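Local coordinates for protein 5-oxoprolinase subunit A (Thermus thermophilus, PDB 2DFA) that probably cleaves 5-oxoproline to L-glutamate at the expense of ATP, as subunit A of a three-component 5-oxoprolinase, at residues 187-201 and 231-245. Sequence-based numbering, arbitrary orientation.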
loop_
_atom_site.group_PDB
_atom_site.type_symbol
_atom_site.label_atom_id
_atom_site.label_comp_id
_atom_site.label_asym_id
_atom_site.label_seq_id
_atom_site.Cartn_x
_atom_site.Cartn_y
_atom_site.Cartn_z
ATOM N N THR A 187 21.544 -26.394 -9.350
ATOM C CA THR A 187 22.134 -25.106 -9.714
ATOM C C THR A 187 22.848 -25.150 -11.075
ATOM O O THR A 187 22.906 -24.171 -11.813
ATOM C CB THR A 187 23.119 -24.684 -8.621
ATOM O OG1 THR A 187 24.138 -25.679 -8.501
ATOM C CG2 THR A 187 22.402 -24.543 -7.278
ATOM N N ASP A 188 23.442 -26.324 -11.383
ATOM C CA ASP A 188 24.179 -26.448 -12.639
ATOM C C ASP A 188 23.244 -26.500 -13.837
ATOM O O ASP A 188 22.450 -27.418 -14.025
ATOM C CB ASP A 188 25.047 -27.708 -12.583
ATOM C CG ASP A 188 25.731 -27.919 -13.929
ATOM O OD1 ASP A 188 26.238 -26.936 -14.474
ATOM O OD2 ASP A 188 25.794 -29.059 -14.385
ATOM N N PRO A 189 23.307 -25.428 -14.650
ATOM C CA PRO A 189 22.491 -25.314 -15.848
ATOM C C PRO A 189 22.647 -26.535 -16.759
ATOM O O PRO A 189 21.736 -26.944 -17.461
ATOM C CB PRO A 189 22.918 -24.039 -16.575
ATOM C CG PRO A 189 23.581 -23.143 -15.536
ATOM C CD PRO A 189 24.129 -24.230 -14.494
ATOM N N GLU A 190 23.865 -27.114 -16.743
ATOM C CA GLU A 190 24.106 -28.309 -17.548
ATOM C C GLU A 190 23.217 -29.484 -17.113
ATOM O O GLU A 190 22.609 -30.172 -17.920
ATOM C CB GLU A 190 25.583 -28.689 -17.408
ATOM C CG GLU A 190 26.522 -27.491 -17.568
ATOM C CD GLU A 190 26.521 -27.040 -19.009
ATOM O OE1 GLU A 190 25.455 -26.722 -19.519
ATOM O OE2 GLU A 190 27.604 -26.960 -19.596
ATOM N N GLU A 191 23.183 -29.732 -15.784
ATOM C CA GLU A 191 22.327 -30.807 -15.283
ATOM C C GLU A 191 20.843 -30.482 -15.480
ATOM O O GLU A 191 20.029 -31.327 -15.822
ATOM C CB GLU A 191 22.617 -31.027 -13.795
ATOM C CG GLU A 191 21.956 -32.304 -13.265
ATOM C CD GLU A 191 22.122 -32.391 -11.762
ATOM O OE1 GLU A 191 23.245 -32.283 -11.289
ATOM O OE2 GLU A 191 21.122 -32.637 -11.081
ATOM N N ALA A 192 20.497 -29.213 -15.208
ATOM C CA ALA A 192 19.116 -28.791 -15.406
ATOM C C ALA A 192 18.670 -29.008 -16.854
ATOM O O ALA A 192 17.571 -29.457 -17.140
ATOM C CB ALA A 192 19.022 -27.309 -15.051
ATOM N N ALA A 193 19.556 -28.624 -17.788
ATOM C CA ALA A 193 19.262 -28.879 -19.193
ATOM C C ALA A 193 19.147 -30.382 -19.462
ATOM O O ALA A 193 18.304 -30.854 -20.213
ATOM C CB ALA A 193 20.405 -28.295 -20.021
ATOM N N ARG A 194 20.079 -31.132 -18.843
ATOM C CA ARG A 194 20.034 -32.587 -18.936
ATOM C C ARG A 194 18.677 -33.132 -18.475
ATOM O O ARG A 194 18.035 -33.943 -19.131
ATOM C CB ARG A 194 21.145 -33.141 -18.041
ATOM C CG ARG A 194 21.565 -34.553 -18.446
ATOM C CD ARG A 194 22.458 -35.233 -17.393
ATOM N NE ARG A 194 23.310 -34.266 -16.694
ATOM C CZ ARG A 194 24.256 -33.644 -17.414
ATOM N NH1 ARG A 194 24.355 -33.880 -18.710
ATOM N NH2 ARG A 194 25.132 -32.843 -16.805
ATOM N N ARG A 195 18.269 -32.679 -17.274
ATOM C CA ARG A 195 16.986 -33.105 -16.727
ATOM C C ARG A 195 15.820 -32.671 -17.622
ATOM O O ARG A 195 14.865 -33.400 -17.854
ATOM C CB ARG A 195 16.842 -32.486 -15.332
ATOM C CG ARG A 195 17.861 -33.046 -14.336
ATOM C CD ARG A 195 17.943 -32.216 -13.044
ATOM N NE ARG A 195 16.664 -32.220 -12.326
ATOM C CZ ARG A 195 16.445 -33.226 -11.461
ATOM N NH1 ARG A 195 17.363 -34.161 -11.294
ATOM N NH2 ARG A 195 15.315 -33.257 -10.751
ATOM N N ALA A 196 15.907 -31.421 -18.110
ATOM C CA ALA A 196 14.847 -30.917 -18.978
ATOM C C ALA A 196 14.619 -31.827 -20.191
ATOM O O ALA A 196 13.505 -32.219 -20.509
ATOM C CB ALA A 196 15.241 -29.514 -19.439
ATOM N N LEU A 197 15.724 -32.125 -20.905
ATOM C CA LEU A 197 15.627 -33.026 -22.054
ATOM C C LEU A 197 14.926 -34.333 -21.670
ATOM O O LEU A 197 14.038 -34.830 -22.351
ATOM C CB LEU A 197 17.053 -33.349 -22.522
ATOM C CG LEU A 197 17.503 -32.537 -23.742
ATOM C CD1 LEU A 197 18.858 -33.010 -24.281
ATOM C CD2 LEU A 197 16.521 -32.637 -24.912
ATOM N N ARG A 198 15.405 -34.911 -20.553
ATOM C CA ARG A 198 14.855 -36.174 -20.078
ATOM C C ARG A 198 13.342 -36.092 -19.877
ATOM O O ARG A 198 12.585 -36.962 -20.288
ATOM C CB ARG A 198 15.541 -36.507 -18.752
ATOM C CG ARG A 198 15.246 -37.930 -18.279
ATOM C CD ARG A 198 16.300 -38.939 -18.762
ATOM N NE ARG A 198 15.781 -40.311 -18.689
ATOM C CZ ARG A 198 15.682 -40.860 -17.464
ATOM N NH1 ARG A 198 16.030 -40.151 -16.405
ATOM N NH2 ARG A 198 15.257 -42.118 -17.325
ATOM N N MET A 199 12.913 -35.026 -19.175
ATOM C CA MET A 199 11.487 -34.858 -18.914
ATOM C C MET A 199 10.676 -34.808 -20.213
ATOM O O MET A 199 9.581 -35.341 -20.322
ATOM C CB MET A 199 11.283 -33.553 -18.139
ATOM C CG MET A 199 12.026 -33.503 -16.803
ATOM S SD MET A 199 11.851 -31.899 -16.006
ATOM C CE MET A 199 11.695 -32.481 -14.313
ATOM N N VAL A 200 11.229 -34.090 -21.210
ATOM C CA VAL A 200 10.528 -33.993 -22.490
ATOM C C VAL A 200 10.599 -35.305 -23.282
ATOM O O VAL A 200 9.595 -35.897 -23.656
ATOM C CB VAL A 200 11.151 -32.851 -23.300
ATOM C CG1 VAL A 200 10.452 -32.736 -24.655
ATOM C CG2 VAL A 200 11.006 -31.536 -22.556
ATOM N N LEU A 201 11.846 -35.738 -23.559
ATOM C CA LEU A 201 12.049 -36.903 -24.425
ATOM C C LEU A 201 11.556 -38.222 -23.802
ATOM O O LEU A 201 11.109 -39.128 -24.496
ATOM C CB LEU A 201 13.548 -37.028 -24.743
ATOM C CG LEU A 201 14.132 -35.838 -25.518
ATOM C CD1 LEU A 201 15.621 -36.026 -25.823
ATOM C CD2 LEU A 201 13.449 -35.619 -26.870
ATOM N N GLU A 231 21.399 -17.954 -17.479
ATOM C CA GLU A 231 22.314 -19.033 -17.839
ATOM C C GLU A 231 21.590 -20.369 -17.908
ATOM O O GLU A 231 21.766 -21.134 -18.859
ATOM C CB GLU A 231 23.458 -19.127 -16.825
ATOM C CG GLU A 231 24.542 -18.078 -17.008
ATOM C CD GLU A 231 25.599 -18.135 -15.919
ATOM O OE1 GLU A 231 26.200 -19.215 -15.721
ATOM O OE2 GLU A 231 25.828 -17.097 -15.260
ATOM N N VAL A 232 20.779 -20.652 -16.894
ATOM C CA VAL A 232 20.028 -21.900 -16.851
ATOM C C VAL A 232 19.056 -21.954 -18.022
ATOM O O VAL A 232 18.998 -22.948 -18.745
ATOM C CB VAL A 232 19.228 -22.032 -15.534
ATOM C CG1 VAL A 232 18.494 -23.365 -15.504
ATOM C CG2 VAL A 232 20.163 -21.909 -14.341
ATOM N N ALA A 233 18.298 -20.878 -18.205
ATOM C CA ALA A 233 17.329 -20.803 -19.292
ATOM C C ALA A 233 18.030 -21.003 -20.633
ATOM O O ALA A 233 17.531 -21.705 -21.513
ATOM C CB ALA A 233 16.621 -19.453 -19.267
ATOM N N ARG A 234 19.192 -20.379 -20.779
ATOM C CA ARG A 234 19.967 -20.488 -22.008
ATOM C C ARG A 234 20.339 -21.950 -22.231
ATOM O O ARG A 234 20.037 -22.532 -23.277
ATOM C CB ARG A 234 21.238 -19.646 -21.899
ATOM C CG ARG A 234 21.973 -19.435 -23.213
ATOM C CD ARG A 234 23.301 -18.725 -22.975
ATOM N NE ARG A 234 23.150 -17.574 -22.088
ATOM C CZ ARG A 234 22.459 -16.479 -22.387
ATOM N NH1 ARG A 234 21.849 -16.373 -23.561
ATOM N NH2 ARG A 234 22.371 -15.490 -21.506
ATOM N N ALA A 235 20.991 -22.536 -21.231
ATOM C CA ALA A 235 21.418 -23.926 -21.299
ATOM C C ALA A 235 20.261 -24.858 -21.643
ATOM O O ALA A 235 20.396 -25.738 -22.491
ATOM C CB ALA A 235 22.050 -24.342 -19.972
ATOM N N VAL A 236 19.121 -24.659 -20.988
ATOM C CA VAL A 236 17.957 -25.503 -21.228
ATOM C C VAL A 236 17.391 -25.382 -22.638
ATOM O O VAL A 236 17.131 -26.392 -23.291
ATOM C CB VAL A 236 16.828 -25.204 -20.213
ATOM C CG1 VAL A 236 15.600 -26.040 -20.539
ATOM C CG2 VAL A 236 17.306 -25.507 -18.802
ATOM N N ARG A 237 17.195 -24.154 -23.110
ATOM C CA ARG A 237 16.645 -23.952 -24.446
ATOM C C ARG A 237 17.549 -24.545 -25.523
ATOM O O ARG A 237 17.076 -25.188 -26.460
ATOM C CB ARG A 237 16.437 -22.462 -24.727
ATOM C CG ARG A 237 15.666 -22.200 -26.015
ATOM C CD ARG A 237 15.634 -20.722 -26.370
ATOM N NE ARG A 237 14.862 -20.474 -27.586
ATOM C CZ ARG A 237 13.541 -20.588 -27.673
ATOM N NH1 ARG A 237 12.833 -20.944 -26.610
ATOM N NH2 ARG A 237 12.927 -20.354 -28.823
ATOM N N GLU A 238 18.852 -24.325 -25.383
ATOM C CA GLU A 238 19.811 -24.837 -26.356
ATOM C C GLU A 238 19.833 -26.363 -26.389
ATOM O O GLU A 238 19.850 -26.969 -27.461
ATOM C CB GLU A 238 21.210 -24.288 -26.052
ATOM C CG GLU A 238 21.305 -22.774 -26.215
ATOM C CD GLU A 238 22.707 -22.235 -25.999
ATOM O OE1 GLU A 238 23.238 -22.368 -24.875
ATOM O OE2 GLU A 238 23.278 -21.674 -26.957
ATOM N N ALA A 239 19.825 -26.983 -25.214
ATOM C CA ALA A 239 19.835 -28.436 -25.133
ATOM C C ALA A 239 18.609 -28.997 -25.842
ATOM O O ALA A 239 18.684 -30.023 -26.516
ATOM C CB ALA A 239 19.846 -28.877 -23.675
ATOM N N LEU A 240 17.482 -28.309 -25.695
ATOM C CA LEU A 240 16.237 -28.740 -26.317
ATOM C C LEU A 240 16.241 -28.551 -27.832
ATOM O O LEU A 240 15.799 -29.429 -28.573
ATOM C CB LEU A 240 15.053 -27.979 -25.709
ATOM C CG LEU A 240 14.750 -28.238 -24.229
ATOM C CD1 LEU A 240 13.585 -27.365 -23.779
ATOM C CD2 LEU A 240 14.420 -29.708 -24.022
ATOM N N GLU A 241 16.740 -27.406 -28.288
ATOM C CA GLU A 241 16.783 -27.120 -29.717
ATOM C C GLU A 241 17.844 -27.950 -30.433
ATOM O O GLU A 241 17.622 -28.419 -31.549
ATOM C CB GLU A 241 17.033 -25.629 -29.952
ATOM C CG GLU A 241 15.944 -24.736 -29.383
ATOM C CD GLU A 241 16.134 -23.278 -29.743
ATOM O OE1 GLU A 241 17.211 -22.722 -29.440
ATOM O OE2 GLU A 241 15.201 -22.688 -30.326
ATOM N N GLN A 242 18.995 -28.130 -29.794
ATOM C CA GLN A 242 20.060 -28.927 -30.388
ATOM C C GLN A 242 19.615 -30.384 -30.419
ATOM O O GLN A 242 20.207 -31.214 -31.109
ATOM C CB GLN A 242 21.352 -28.795 -29.577
ATOM C CG GLN A 242 22.099 -27.491 -29.805
ATOM C CD GLN A 242 23.403 -27.422 -29.030
ATOM O OE1 GLN A 242 24.487 -27.558 -29.599
ATOM N NE2 GLN A 242 23.303 -27.211 -27.722
ATOM N N ALA A 243 18.560 -30.683 -29.666
ATOM C CA ALA A 243 18.018 -32.032 -29.594
ATOM C C ALA A 243 16.866 -32.205 -30.578
ATOM O O ALA A 243 16.346 -33.304 -30.748
ATOM C CB ALA A 243 17.542 -32.328 -28.178
ATOM N N GLY A 244 16.468 -31.112 -31.220
ATOM C CA GLY A 244 15.380 -31.181 -32.177
ATOM C C GLY A 244 14.005 -31.048 -31.550
ATOM O O GLY A 244 13.006 -31.463 -32.138
ATOM N N VAL A 245 13.951 -30.481 -30.349
ATOM C CA VAL A 245 12.686 -30.278 -29.653
ATOM C C VAL A 245 12.237 -28.842 -29.892
ATOM O O VAL A 245 13.016 -27.908 -29.708
ATOM C CB VAL A 245 12.835 -30.504 -28.130
ATOM C CG1 VAL A 245 11.500 -30.264 -27.433
ATOM C CG2 VAL A 245 13.326 -31.915 -27.861
#
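L240 O accepts the backbone N-H of V245 at 2.8 Å and, weakly, that of A243; the first of these, with G244 N to E241 O, forms the Schellman motif that closes helix 231-241 at G244. This turn sets A243 and V245 against helix 189-201. The two helices lie side by side on a parallel sheet, touching strands 2-9 and 219-222, an arrangement consistent with the barrel-like folds of the family's clan. Their axes cross at -41° and approach to 8.1 Å, a closeness that small residues permit. At the N-terminal end of helix 189-201, just after the N-cap D188, the P189 ring lies crosswise to V232 and brings CB to 3.5 Å from A235 CB. One turn on, A193 CB rests against both A235 O and A239 CB, 3.7 Å from A239 CB. Nearer the sheet, A196 CB meets V236 CG1 and also touches L220 of strand 219-222. L197 and L240 run past each other in opposite directions. An intermediate chi1 of -100° carries L197 CD2 against A243 CB at a tight 3.4 Å, with CD1 over A239 O. Were L197 replaced by alanine, A243 CB and L240 CD2 would probably lose their leucine partner, opening a gap beside the Schellman turn. Past it, V200 and V245 meet tip to tip, each extending the CG1 that stands anti to its own N, with the two methyls 3.9 Å apart.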